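Local coordinates for protein phosphoribosylaminoimidazole-succinocarboxamide synthase (Pyrococcus horikoshii, PDB 4O7R) that catalyses the ATP-dependent joining of L-aspartate to a carboxylated aminoimidazole ribonucleotide, giving the succinocarboxamide ribonucleotide of de novo purine biosynthesis, at residues Glu89-Asn94 and Asp173-Phe178; Asn94-Ser99 and Glu108-Pro113; Ile169-Phe174 and Cys197-Ala202. One frame throughout, in Å; residues are numbered along the deposited sequence.

Contact 1 of 3, residues Glu89-Asn94 and Asp173-Phe178; sequences EVVVRN and DFKLEF. With U5P (uridine-5'-monophosphate), chain B.
Arg93 and Asp173 run side by side from a non-hydrogen-bonded pair of two antiparallel strands, with their flat ends almost perpendicular (planes 87° apart). The bridge between them is one of charge alone: Asp173 OD2 is 3.5 Å from Arg93 NH2 but well out of the guanidinium plane, so no N-H points at it. A water in that plane joins Arg93 NE to the same OD2, while the other two nitrogens reach the UMP phosphate: NH2 donates to O1P at 2.6 Å and NH1, which Glu118 also meets, to O3P at 3.2 Å; C5' covers one guanidinium face. With CG set between the backbone N and carbonyl carbon (chi1 55°), Asp173 turns its carboxylate to the nucleotide, where OD1 accepts from the ribose O3' at 2.5 Å. Further along this face, the bent Lys175 chain puts CE 3.3 Å from uracil O2, and its CG packs on Glu89 CB (3.7 Å); its NZ pairs with Glu177 and Asp190. On the opposite face, Val92 CB stands over the Phe174 ring, 4.1 Å from the centroid, a CH-pi contact, while Val90 CG2 meets the edge of Phe178. Four backbone hydrogen bonds join the two segments, whose directions are 159° apart. The Arg93 face is a nucleotide pocket, consistent with the substrate's phosphoribosyl site; Val92 and Phe174 rest on helix 143-166, and strand 111-121 pairs with 89-93 along its other edge.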
loop_
_atom_site.group_PDB
_atom_site.type_symbol
_atom_site.label_atom_id
_atom_site.label_comp_id
_atom_site.label_asym_id
_atom_site.label_seq_id
_atom_site.Cartn_x
_atom_site.Cartn_y
_atom_site.Cartn_z
ATOM N N GLU A 89 2.055 -11.572 3.257
ATOM C CA GLU A 89 0.705 -12.053 3.096
ATOM C C GLU A 89 0.165 -11.427 1.814
ATOM O O GLU A 89 0.235 -10.211 1.626
ATOM C CB GLU A 89 -0.137 -11.684 4.296
ATOM C CG GLU A 89 0.254 -12.476 5.523
ATOM C CD GLU A 89 -0.210 -11.811 6.802
ATOM O OE1 GLU A 89 -0.151 -12.479 7.855
ATOM O OE2 GLU A 89 -0.613 -10.612 6.754
ATOM N N VAL A 90 -0.334 -12.269 0.915
ATOM C CA VAL A 90 -0.722 -11.829 -0.421
ATOM C C VAL A 90 -2.228 -11.951 -0.492
ATOM O O VAL A 90 -2.748 -13.051 -0.462
ATOM C CB VAL A 90 -0.071 -12.714 -1.510
ATOM C CG1 VAL A 90 -0.396 -12.204 -2.909
ATOM C CG2 VAL A 90 1.437 -12.755 -1.313
ATOM N N VAL A 91 -2.924 -10.826 -0.601
ATOM C CA VAL A 91 -4.384 -10.843 -0.518
ATOM C C VAL A 91 -5.034 -10.606 -1.885
ATOM O O VAL A 91 -4.689 -9.673 -2.611
ATOM C CB VAL A 91 -4.906 -9.838 0.541
ATOM C CG1 VAL A 91 -6.426 -9.818 0.540
ATOM C CG2 VAL A 91 -4.388 -10.214 1.922
ATOM N N VAL A 92 -5.964 -11.474 -2.249
ATOM C CA VAL A 92 -6.663 -11.314 -3.517
ATOM C C VAL A 92 -8.115 -10.971 -3.173
ATOM O O VAL A 92 -8.720 -11.630 -2.314
ATOM C CB VAL A 92 -6.516 -12.559 -4.421
ATOM C CG1 VAL A 92 -7.129 -12.333 -5.814
ATOM C CG2 VAL A 92 -5.055 -12.916 -4.566
ATOM N N ARG A 93 -8.643 -9.911 -3.796
ATOM C CA ARG A 93 -10.006 -9.422 -3.483
ATOM C C ARG A 93 -10.894 -9.318 -4.728
ATOM O O ARG A 93 -10.524 -8.649 -5.691
ATOM C CB ARG A 93 -9.931 -8.077 -2.722
ATOM C CG ARG A 93 -8.715 -7.999 -1.788
ATOM C CD ARG A 93 -8.694 -6.741 -0.926
ATOM N NE ARG A 93 -9.649 -6.854 0.166
ATOM C CZ ARG A 93 -9.364 -6.750 1.457
ATOM N NH1 ARG A 93 -8.124 -6.485 1.884
ATOM N NH2 ARG A 93 -10.343 -6.919 2.333
ATOM N N ASN A 94 -12.032 -10.017 -4.721
ATOM C CA ASN A 94 -13.049 -9.948 -5.803
ATOM C C ASN A 94 -14.240 -9.047 -5.407
ATOM O O ASN A 94 -14.769 -8.281 -6.241
ATOM C CB ASN A 94 -13.576 -11.351 -6.142
ATOM C CG ASN A 94 -12.458 -12.324 -6.500
ATOM O OD1 ASN A 94 -11.720 -12.086 -7.450
ATOM N ND2 ASN A 94 -12.305 -13.401 -5.724
ATOM N N ASP A 173 -12.705 -12.681 -0.851
ATOM C CA ASP A 173 -11.268 -12.410 -0.845
ATOM C C ASP A 173 -10.578 -13.588 -0.162
ATOM O O ASP A 173 -11.247 -14.509 0.316
ATOM C CB ASP A 173 -10.955 -11.073 -0.109
ATOM C CG ASP A 173 -11.522 -11.035 1.294
ATOM O OD1 ASP A 173 -11.505 -12.087 1.950
ATOM O OD2 ASP A 173 -12.001 -9.973 1.761
ATOM N N PHE A 174 -9.253 -13.556 -0.090
ATOM C CA PHE A 174 -8.508 -14.602 0.615
ATOM C C PHE A 174 -7.041 -14.226 0.685
ATOM O O PHE A 174 -6.568 -13.446 -0.143
ATOM C CB PHE A 174 -8.688 -15.969 -0.075
ATOM C CG PHE A 174 -8.103 -16.045 -1.466
ATOM C CD1 PHE A 174 -6.803 -16.494 -1.663
ATOM C CD2 PHE A 174 -8.861 -15.698 -2.570
ATOM C CE1 PHE A 174 -6.261 -16.565 -2.939
ATOM C CE2 PHE A 174 -8.328 -15.785 -3.859
ATOM C CZ PHE A 174 -7.022 -16.221 -4.043
ATOM N N LYS A 175 -6.334 -14.782 1.664
ATOM C CA LYS A 175 -4.905 -14.511 1.870
ATOM C C LYS A 175 -4.071 -15.760 1.491
ATOM O O LYS A 175 -4.452 -16.896 1.834
ATOM C CB LYS A 175 -4.655 -14.093 3.317
ATOM C CG LYS A 175 -3.210 -13.737 3.690
ATOM C CD LYS A 175 -2.376 -14.926 4.177
ATOM C CE LYS A 175 -2.924 -15.510 5.490
ATOM N NZ LYS A 175 -2.240 -16.756 5.974
ATOM N N LEU A 176 -2.967 -15.532 0.768
ATOM C CA LEU A 176 -1.978 -16.561 0.440
ATOM C C LEU A 176 -0.577 -16.231 0.965
ATOM O O LEU A 176 -0.216 -15.072 1.120
ATOM C CB LEU A 176 -1.846 -16.748 -1.083
ATOM C CG LEU A 176 -3.045 -17.192 -1.910
ATOM C CD1 LEU A 176 -2.661 -17.243 -3.389
ATOM C CD2 LEU A 176 -3.599 -18.523 -1.407
ATOM N N GLU A 177 0.215 -17.266 1.210
ATOM C CA GLU A 177 1.620 -17.102 1.559
ATOM C C GLU A 177 2.410 -18.036 0.661
ATOM O O GLU A 177 1.862 -19.037 0.151
ATOM C CB GLU A 177 1.864 -17.456 3.030
ATOM C CG GLU A 177 1.060 -16.578 3.972
ATOM C CD GLU A 177 1.455 -16.690 5.436
ATOM O OE1 GLU A 177 2.552 -17.194 5.761
ATOM O OE2 GLU A 177 0.653 -16.241 6.272
ATOM N N PHE A 178 3.690 -17.716 0.482
ATOM C CA PHE A 178 4.535 -18.371 -0.497
ATOM C C PHE A 178 5.931 -18.546 0.062
ATOM O O PHE A 178 6.338 -17.789 0.940
ATOM C CB PHE A 178 4.669 -17.483 -1.741
ATOM C CG PHE A 178 3.420 -17.347 -2.541
ATOM C CD1 PHE A 178 3.157 -18.226 -3.601
ATOM C CD2 PHE A 178 2.508 -16.319 -2.272
ATOM C CE1 PHE A 178 1.994 -18.105 -4.360
ATOM C CE2 PHE A 178 1.356 -16.187 -3.038
ATOM C CZ PHE A 178 1.096 -17.081 -4.078
HETATM N N1 U5P B . -6.509 -12.523 6.116
HETATM C C2 U5P B . -5.775 -13.606 6.700
HETATM N N3 U5P B . -4.829 -13.368 7.631
HETATM C C4 U5P B . -4.578 -12.097 8.025
HETATM C C5 U5P B . -5.275 -11.015 7.468
HETATM C C6 U5P B . -6.250 -11.253 6.502
HETATM O O2 U5P B . -6.002 -14.780 6.354
HETATM O O4 U5P B . -3.700 -11.871 8.888
HETATM C "C1'" U5P B . -7.537 -12.790 5.098
HETATM C "C2'" U5P B . -8.932 -12.465 5.609
HETATM O "O2'" U5P B . -9.541 -13.583 6.258
HETATM C "C3'" U5P B . -9.641 -12.084 4.323
HETATM C "C4'" U5P B . -8.569 -11.420 3.454
HETATM O "O3'" U5P B . -10.049 -13.270 3.654
HETATM O "O4'" U5P B . -7.334 -11.971 3.929
HETATM C "C5'" U5P B . -8.564 -9.884 3.528
HETATM O "O5'" U5P B . -8.403 -9.462 4.883
HETATM P P U5P B . -8.624 -7.953 5.396
HETATM O O1P U5P B . -9.914 -7.479 4.817
HETATM O O2P U5P B . -8.646 -8.102 6.908
HETATM O O3P U5P B . -7.402 -7.218 4.882
HETATM O O HOH W 1 -12.209 -7.831 0.051
#

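Contact 2 of 3, residues Asn94-Ser99 and Glu108-Pro113; sequences NVVAGS and EGYELP. With U5P (uridine-5'-monophosphate), chain B.
Val95 and Glu111 form an antiparallel non-hydrogen-bonded pair, flanked by backbone bonds from Leu112 N to Asn94 O (2.8 Å) and from Val96 N to Tyr110 O (2.8 Å); a third, from Gly109 N to Val96 O, comes one residue off the regular register, so the ladder ends at Val96. Val95 points CG1 at the backbone of Gly109, 3.5 Å from its CA, and CG2 toward the Glu111 carboxylate. The side chain of Val96 crosses that of Tyr110 obliquely: CG2 lies 3.8 Å from Tyr110 CB and also meets Leu112 CD2. Leu112 points at the Asn94 carbonyl, its CB 3.2 Å from that oxygen. Glu108, bent at chi2 (101°), curls its carboxylate over Ala97, with OE2 3.4 Å from Ala97 CA and OE1 at the edge of the Trp200 ring; its ion pair with Lys101 is long and weak. With an alanine here, Ala97 would probably lose its cover, the Trp200 edge a neighbour and Lys101 its weak counter-charge. Beyond Ala97, Gly98 has positive phi (45°), and a CB on it would run into the UMP phosphate. Ser99 then grips that phosphate twice, through N to O1P (2.9 Å) and OG to O3P (2.8 Å). The pairing lies at the end of the hairpin of strands 84-93 and 111-121, with Val95 and Ala97 packed on strands 169-180 and 197-201, the Asn94 side-chain ND2 bonded to Leu171 O and to Asn157 of helix 143-166, and Leu112 touching Val138 of the second subunit.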
loop_
_atom_site.group_PDB
_atom_site.type_symbol
_atom_site.label_atom_id
_atom_site.label_comp_id
_atom_site.label_asym_id
_atom_site.label_seq_id
_atom_site.Cartn_x
_atom_site.Cartn_y
_atom_site.Cartn_z
ATOM N N ASN A 94 -12.032 -10.017 -4.721
ATOM C CA ASN A 94 -13.049 -9.948 -5.803
ATOM C C ASN A 94 -14.240 -9.047 -5.407
ATOM O O ASN A 94 -14.769 -8.281 -6.241
ATOM C CB ASN A 94 -13.576 -11.351 -6.142
ATOM C CG ASN A 94 -12.458 -12.324 -6.500
ATOM O OD1 ASN A 94 -11.720 -12.086 -7.450
ATOM N ND2 ASN A 94 -12.305 -13.401 -5.724
ATOM N N VAL A 95 -14.649 -9.152 -4.142
ATOM C CA VAL A 95 -15.769 -8.397 -3.583
ATOM C C VAL A 95 -15.262 -7.528 -2.414
ATOM O O VAL A 95 -14.408 -7.969 -1.635
ATOM C CB VAL A 95 -16.900 -9.343 -3.107
ATOM C CG1 VAL A 95 -18.026 -8.558 -2.434
ATOM C CG2 VAL A 95 -17.464 -10.143 -4.276
ATOM N N VAL A 96 -15.753 -6.292 -2.304
ATOM C CA VAL A 96 -15.304 -5.387 -1.231
ATOM C C VAL A 96 -15.786 -5.911 0.127
ATOM O O VAL A 96 -16.972 -6.232 0.301
ATOM C CB VAL A 96 -15.754 -3.920 -1.465
ATOM C CG1 VAL A 96 -15.443 -3.040 -0.258
ATOM C CG2 VAL A 96 -15.069 -3.347 -2.690
ATOM N N ALA A 97 -14.843 -6.036 1.058
ATOM C CA ALA A 97 -15.116 -6.504 2.428
ATOM C C ALA A 97 -13.956 -6.128 3.325
ATOM O O ALA A 97 -12.908 -5.709 2.832
ATOM C CB ALA A 97 -15.347 -8.006 2.468
ATOM N N GLY A 98 -14.141 -6.281 4.638
ATOM C CA GLY A 98 -13.084 -5.993 5.633
ATOM C C GLY A 98 -12.305 -4.698 5.423
ATOM O O GLY A 98 -12.882 -3.623 5.234
ATOM N N SER A 99 -10.984 -4.807 5.428
ATOM C CA SER A 99 -10.089 -3.632 5.419
ATOM C C SER A 99 -10.153 -2.778 4.116
ATOM O O SER A 99 -9.804 -1.585 4.127
ATOM C CB SER A 99 -8.640 -4.092 5.702
ATOM O OG SER A 99 -8.022 -4.497 4.483
ATOM N N GLU A 108 -19.415 -2.749 1.442
ATOM C CA GLU A 108 -19.305 -4.176 1.632
ATOM C C GLU A 108 -20.229 -4.842 0.619
ATOM O O GLU A 108 -21.405 -4.499 0.536
ATOM C CB GLU A 108 -19.729 -4.523 3.064
ATOM C CG GLU A 108 -19.815 -6.014 3.390
ATOM C CD GLU A 108 -18.607 -6.542 4.151
ATOM O OE1 GLU A 108 -18.576 -7.758 4.454
ATOM O OE2 GLU A 108 -17.682 -5.758 4.456
ATOM N N GLY A 109 -19.695 -5.785 -0.163
ATOM C CA GLY A 109 -20.492 -6.493 -1.159
ATOM C C GLY A 109 -20.322 -5.957 -2.575
ATOM O O GLY A 109 -20.844 -6.527 -3.524
ATOM N N TYR A 110 -19.602 -4.855 -2.734
ATOM C CA TYR A 110 -19.331 -4.309 -4.058
ATOM C C TYR A 110 -18.470 -5.278 -4.893
ATOM O O TYR A 110 -17.390 -5.723 -4.468
ATOM C CB TYR A 110 -18.634 -2.979 -3.898
ATOM C CG TYR A 110 -18.370 -2.191 -5.162
ATOM C CD1 TYR A 110 -19.193 -1.112 -5.503
ATOM C CD2 TYR A 110 -17.261 -2.473 -5.983
ATOM C CE1 TYR A 110 -18.946 -0.360 -6.627
ATOM C CE2 TYR A 110 -17.004 -1.710 -7.125
ATOM C CZ TYR A 110 -17.856 -0.656 -7.429
ATOM O OH TYR A 110 -17.659 0.125 -8.539
ATOM N N GLU A 111 -18.969 -5.600 -6.080
ATOM C CA GLU A 111 -18.283 -6.471 -7.004
ATOM C C GLU A 111 -17.193 -5.699 -7.752
ATOM O O GLU A 111 -17.501 -4.821 -8.542
ATOM C CB GLU A 111 -19.298 -7.022 -7.999
ATOM C CG GLU A 111 -18.703 -7.670 -9.239
ATOM C CD GLU A 111 -18.789 -9.165 -9.168
ATOM O OE1 GLU A 111 -18.279 -9.734 -8.167
ATOM O OE2 GLU A 111 -19.396 -9.759 -10.088
ATOM N N LEU A 112 -15.930 -6.029 -7.510
ATOM C CA LEU A 112 -14.816 -5.348 -8.188
ATOM C C LEU A 112 -14.800 -5.665 -9.698
ATOM O O LEU A 112 -15.143 -6.782 -10.088
ATOM C CB LEU A 112 -13.467 -5.679 -7.511
ATOM C CG LEU A 112 -13.340 -5.170 -6.056
ATOM C CD1 LEU A 112 -12.301 -5.949 -5.240
ATOM C CD2 LEU A 112 -13.083 -3.667 -5.994
ATOM N N PRO A 113 -14.417 -4.676 -10.541
ATOM C CA PRO A 113 -14.401 -4.898 -12.005
ATOM C C PRO A 113 -13.318 -5.890 -12.423
ATOM O O PRO A 113 -13.429 -6.512 -13.484
ATOM C CB PRO A 113 -14.131 -3.496 -12.594
ATOM C CG PRO A 113 -13.538 -2.685 -11.476
ATOM C CD PRO A 113 -13.942 -3.328 -10.165
HETATM N N1 U5P B . -6.509 -12.523 6.116
HETATM C C2 U5P B . -5.775 -13.606 6.700
HETATM N N3 U5P B . -4.829 -13.368 7.631
HETATM C C4 U5P B . -4.578 -12.097 8.025
HETATM C C5 U5P B . -5.275 -11.015 7.468
HETATM C C6 U5P B . -6.250 -11.253 6.502
HETATM O O2 U5P B . -6.002 -14.780 6.354
HETATM O O4 U5P B . -3.700 -11.871 8.888
HETATM C "C1'" U5P B . -7.537 -12.790 5.098
HETATM C "C2'" U5P B . -8.932 -12.465 5.609
HETATM O "O2'" U5P B . -9.541 -13.583 6.258
HETATM C "C3'" U5P B . -9.641 -12.084 4.323
HETATM C "C4'" U5P B . -8.569 -11.420 3.454
HETATM O "O3'" U5P B . -10.049 -13.270 3.654
HETATM O "O4'" U5P B . -7.334 -11.971 3.929
HETATM C "C5'" U5P B . -8.564 -9.884 3.528
HETATM O "O5'" U5P B . -8.403 -9.462 4.883
HETATM P P U5P B . -8.624 -7.953 5.396
HETATM O O1P U5P B . -9.914 -7.479 4.817
HETATM O O2P U5P B . -8.646 -8.102 6.908
HETATM O O3P U5P B . -7.402 -7.218 4.882
#

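Contact 3 of 3, residues Ile169-Phe174 and Cys197-Ala202; sequences IILVDF and CRFWDA. With U5P (uridine-5'-monophosphate), chain B.
Val172 and Asp173 stand together opposite Arg198 in a beta bulge: Val172 N donates to Arg198 O and Arg198 N to Asp173 O, so the antiparallel pairing slips by one residue. The helix-like backbone at Val172 (psi -57°) makes the bulge and turns its side chain toward the partner strand. There CG2 becomes the main bump, set over the indole of Trp200, 3.5 Å from the centroid of the five-membered ring and 13° off its normal, while CB presses on Arg198 CB. On the other face, Ile169 CG2 and Leu171 CD1 come to the Phe199 side chain from opposite sides of its ring plane, the first on CB (3.8 Å), the second on CE1 (3.6 Å). Cys197 SG fits beside Phe174 CB, and Ile170 CD1 reaches round to Ala202. Leu171 and Phe199 are backed by helix 143-166, and Ile169 by helix 220-232. Past the bulge, the Arg198 chain extends from CG to NE beside Asp173; Asp211 takes NE. The Asp173 carboxylate and the guanidinium are turned 71° apart, yet OD2 lies in the guanidinium plane. Arg198 NH1 donates to the syn side of Asp173 OD2 (2.8 Å). Arg198 NH1 also donates to UMP O1P (3.0 Å).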
loop_
_atom_site.group_PDB
_atom_site.type_symbol
_atom_site.label_atom_id
_atom_site.label_comp_id
_atom_site.label_asym_id
_atom_site.label_seq_id
_atom_site.Cartn_x
_atom_site.Cartn_y
_atom_site.Cartn_z
ATOM N N ILE A 169 -21.012 -20.834 -3.573
ATOM C CA ILE A 169 -20.168 -20.019 -2.697
ATOM C C ILE A 169 -19.475 -18.889 -3.465
ATOM O O ILE A 169 -18.771 -19.132 -4.446
ATOM C CB ILE A 169 -19.155 -20.897 -1.911
ATOM C CG1 ILE A 169 -19.919 -21.870 -0.981
ATOM C CG2 ILE A 169 -18.184 -20.032 -1.105
ATOM C CD1 ILE A 169 -19.155 -23.130 -0.588
ATOM N N ILE A 170 -19.698 -17.646 -3.039
ATOM C CA ILE A 170 -18.917 -16.536 -3.580
ATOM C C ILE A 170 -17.600 -16.425 -2.822
ATOM O O ILE A 170 -17.607 -16.294 -1.582
ATOM C CB ILE A 170 -19.645 -15.179 -3.515
ATOM C CG1 ILE A 170 -21.003 -15.237 -4.224
ATOM C CG2 ILE A 170 -18.802 -14.095 -4.162
ATOM C CD1 ILE A 170 -22.025 -14.309 -3.582
ATOM N N LEU A 171 -16.488 -16.481 -3.568
ATOM C CA LEU A 171 -15.164 -16.161 -3.029
ATOM C C LEU A 171 -14.919 -14.640 -3.002
ATOM O O LEU A 171 -14.576 -14.001 -4.009
ATOM C CB LEU A 171 -14.046 -16.884 -3.796
ATOM C CG LEU A 171 -12.603 -16.690 -3.310
ATOM C CD1 LEU A 171 -12.351 -17.312 -1.947
ATOM C CD2 LEU A 171 -11.664 -17.298 -4.324
ATOM N N VAL A 172 -15.095 -14.072 -1.823
ATOM C CA VAL A 172 -15.016 -12.628 -1.630
ATOM C C VAL A 172 -13.559 -12.122 -1.704
ATOM O O VAL A 172 -13.223 -11.268 -2.540
ATOM C CB VAL A 172 -15.733 -12.305 -0.305
ATOM C CG1 VAL A 172 -15.459 -10.892 0.205
ATOM C CG2 VAL A 172 -17.226 -12.627 -0.442
ATOM N N ASP A 173 -12.705 -12.681 -0.851
ATOM C CA ASP A 173 -11.268 -12.410 -0.845
ATOM C C ASP A 173 -10.578 -13.588 -0.162
ATOM O O ASP A 173 -11.247 -14.509 0.316
ATOM C CB ASP A 173 -10.955 -11.073 -0.109
ATOM C CG ASP A 173 -11.522 -11.035 1.294
ATOM O OD1 ASP A 173 -11.505 -12.087 1.950
ATOM O OD2 ASP A 173 -12.001 -9.973 1.761
ATOM N N PHE A 174 -9.253 -13.556 -0.090
ATOM C CA PHE A 174 -8.508 -14.602 0.615
ATOM C C PHE A 174 -7.041 -14.226 0.685
ATOM O O PHE A 174 -6.568 -13.446 -0.143
ATOM C CB PHE A 174 -8.688 -15.969 -0.075
ATOM C CG PHE A 174 -8.103 -16.045 -1.466
ATOM C CD1 PHE A 174 -6.803 -16.494 -1.663
ATOM C CD2 PHE A 174 -8.861 -15.698 -2.570
ATOM C CE1 PHE A 174 -6.261 -16.565 -2.939
ATOM C CE2 PHE A 174 -8.328 -15.785 -3.859
ATOM C CZ PHE A 174 -7.022 -16.221 -4.043
ATOM N N CYS A 197 -9.910 -17.152 4.074
ATOM C CA CYS A 197 -10.751 -16.705 2.969
ATOM C C CYS A 197 -12.016 -16.111 3.542
ATOM O O CYS A 197 -12.425 -16.468 4.645
ATOM C CB CYS A 197 -11.172 -17.880 2.087
ATOM S SG CYS A 197 -9.856 -18.946 1.476
ATOM N N ARG A 198 -12.634 -15.220 2.778
ATOM C CA ARG A 198 -14.045 -14.923 2.962
ATOM C C ARG A 198 -14.870 -15.725 1.966
ATOM O O ARG A 198 -14.543 -15.781 0.763
ATOM C CB ARG A 198 -14.342 -13.418 2.840
ATOM C CG ARG A 198 -13.762 -12.584 3.970
ATOM C CD ARG A 198 -14.342 -11.178 4.001
ATOM N NE ARG A 198 -13.987 -10.551 5.270
ATOM C CZ ARG A 198 -12.879 -9.847 5.486
ATOM N NH1 ARG A 198 -12.029 -9.595 4.490
ATOM N NH2 ARG A 198 -12.642 -9.355 6.699
ATOM N N PHE A 199 -15.921 -16.361 2.486
ATOM C CA PHE A 199 -16.866 -17.149 1.711
ATOM C C PHE A 199 -18.281 -16.664 1.991
ATOM O O PHE A 199 -18.716 -16.674 3.144
ATOM C CB PHE A 199 -16.794 -18.614 2.140
ATOM C CG PHE A 199 -15.494 -19.292 1.825
ATOM C CD1 PHE A 199 -14.856 -19.091 0.596
ATOM C CD2 PHE A 199 -14.930 -20.179 2.740
ATOM C CE1 PHE A 199 -13.669 -19.752 0.304
ATOM C CE2 PHE A 199 -13.747 -20.837 2.451
ATOM C CZ PHE A 199 -13.108 -20.625 1.235
ATOM N N TRP A 200 -19.005 -16.231 0.964
ATOM C CA TRP A 200 -20.424 -15.903 1.150
ATOM C C TRP A 200 -21.319 -16.894 0.464
ATOM O O TRP A 200 -20.977 -17.408 -0.595
ATOM C CB TRP A 200 -20.762 -14.501 0.667
ATOM C CG TRP A 200 -20.113 -13.391 1.436
ATOM C CD1 TRP A 200 -19.349 -13.483 2.609
ATOM C CD2 TRP A 200 -20.183 -11.957 1.134
ATOM N NE1 TRP A 200 -18.929 -12.247 3.006
ATOM C CE2 TRP A 200 -19.407 -11.283 2.172
ATOM C CE3 TRP A 200 -20.784 -11.198 0.142
ATOM C CZ2 TRP A 200 -19.251 -9.903 2.193
ATOM C CZ3 TRP A 200 -20.611 -9.809 0.167
ATOM C CH2 TRP A 200 -19.860 -9.179 1.171
ATOM N N ASP A 201 -22.466 -17.186 1.074
ATOM C CA ASP A 201 -23.482 -17.973 0.382
ATOM C C ASP A 201 -23.949 -17.188 -0.822
ATOM O O ASP A 201 -24.282 -16.012 -0.689
ATOM C CB ASP A 201 -24.687 -18.286 1.271
ATOM C CG ASP A 201 -25.759 -19.039 0.516
ATOM O OD1 ASP A 201 -25.449 -20.157 0.085
ATOM O OD2 ASP A 201 -26.877 -18.503 0.305
ATOM N N ALA A 202 -23.983 -17.838 -1.985
ATOM C CA ALA A 202 -24.453 -17.178 -3.227
ATOM C C ALA A 202 -25.852 -16.524 -3.149
ATOM O O ALA A 202 -26.056 -15.420 -3.693
ATOM C CB ALA A 202 -24.363 -18.127 -4.423
HETATM N N1 U5P B . -6.509 -12.523 6.116
HETATM C C2 U5P B . -5.775 -13.606 6.700
HETATM N N3 U5P B . -4.829 -13.368 7.631
HETATM C C4 U5P B . -4.578 -12.097 8.025
HETATM C C5 U5P B . -5.275 -11.015 7.468
HETATM C C6 U5P B . -6.250 -11.253 6.502
HETATM O O2 U5P B . -6.002 -14.780 6.354
HETATM O O4 U5P B . -3.700 -11.871 8.888
HETATM C "C1'" U5P B . -7.537 -12.790 5.098
HETATM C "C2'" U5P B . -8.932 -12.465 5.609
HETATM O "O2'" U5P B . -9.541 -13.583 6.258
HETATM C "C3'" U5P B . -9.641 -12.084 4.323
HETATM C "C4'" U5P B . -8.569 -11.420 3.454
HETATM O "O3'" U5P B . -10.049 -13.270 3.654
HETATM O "O4'" U5P B . -7.334 -11.971 3.929
HETATM C "C5'" U5P B . -8.564 -9.884 3.528
HETATM O "O5'" U5P B . -8.403 -9.462 4.883
HETATM P P U5P B . -8.624 -7.953 5.396
HETATM O O1P U5P B . -9.914 -7.479 4.817
HETATM O O2P U5P B . -8.646 -8.102 6.908
HETATM O O3P U5P B . -7.402 -7.218 4.882
#

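All three contacts belong to one antiparallel sheet, in which strand 84-93 pairs with both 111-121 and 169-180, and 169-180 pairs with 197-201. Along the chain, contact 2 is nested inside the loop closed by contact 1, sharing Asn94 with it, and contact 3 shares Asp173 and Phe174 with contact 1. Their centres lie 13 Å (1 and 2), 12 Å (1 and 3) and 10 Å (2 and 3) apart. Asn94 ties them together through its bonds to Val172 and Leu171. Each contact touches the bound UMP, so this part of the sheet gathers a nucleotide site, its phosphate and ribose held by residues of all three contacts, consistent with the place where the substrate's phosphoribosyl group would lie.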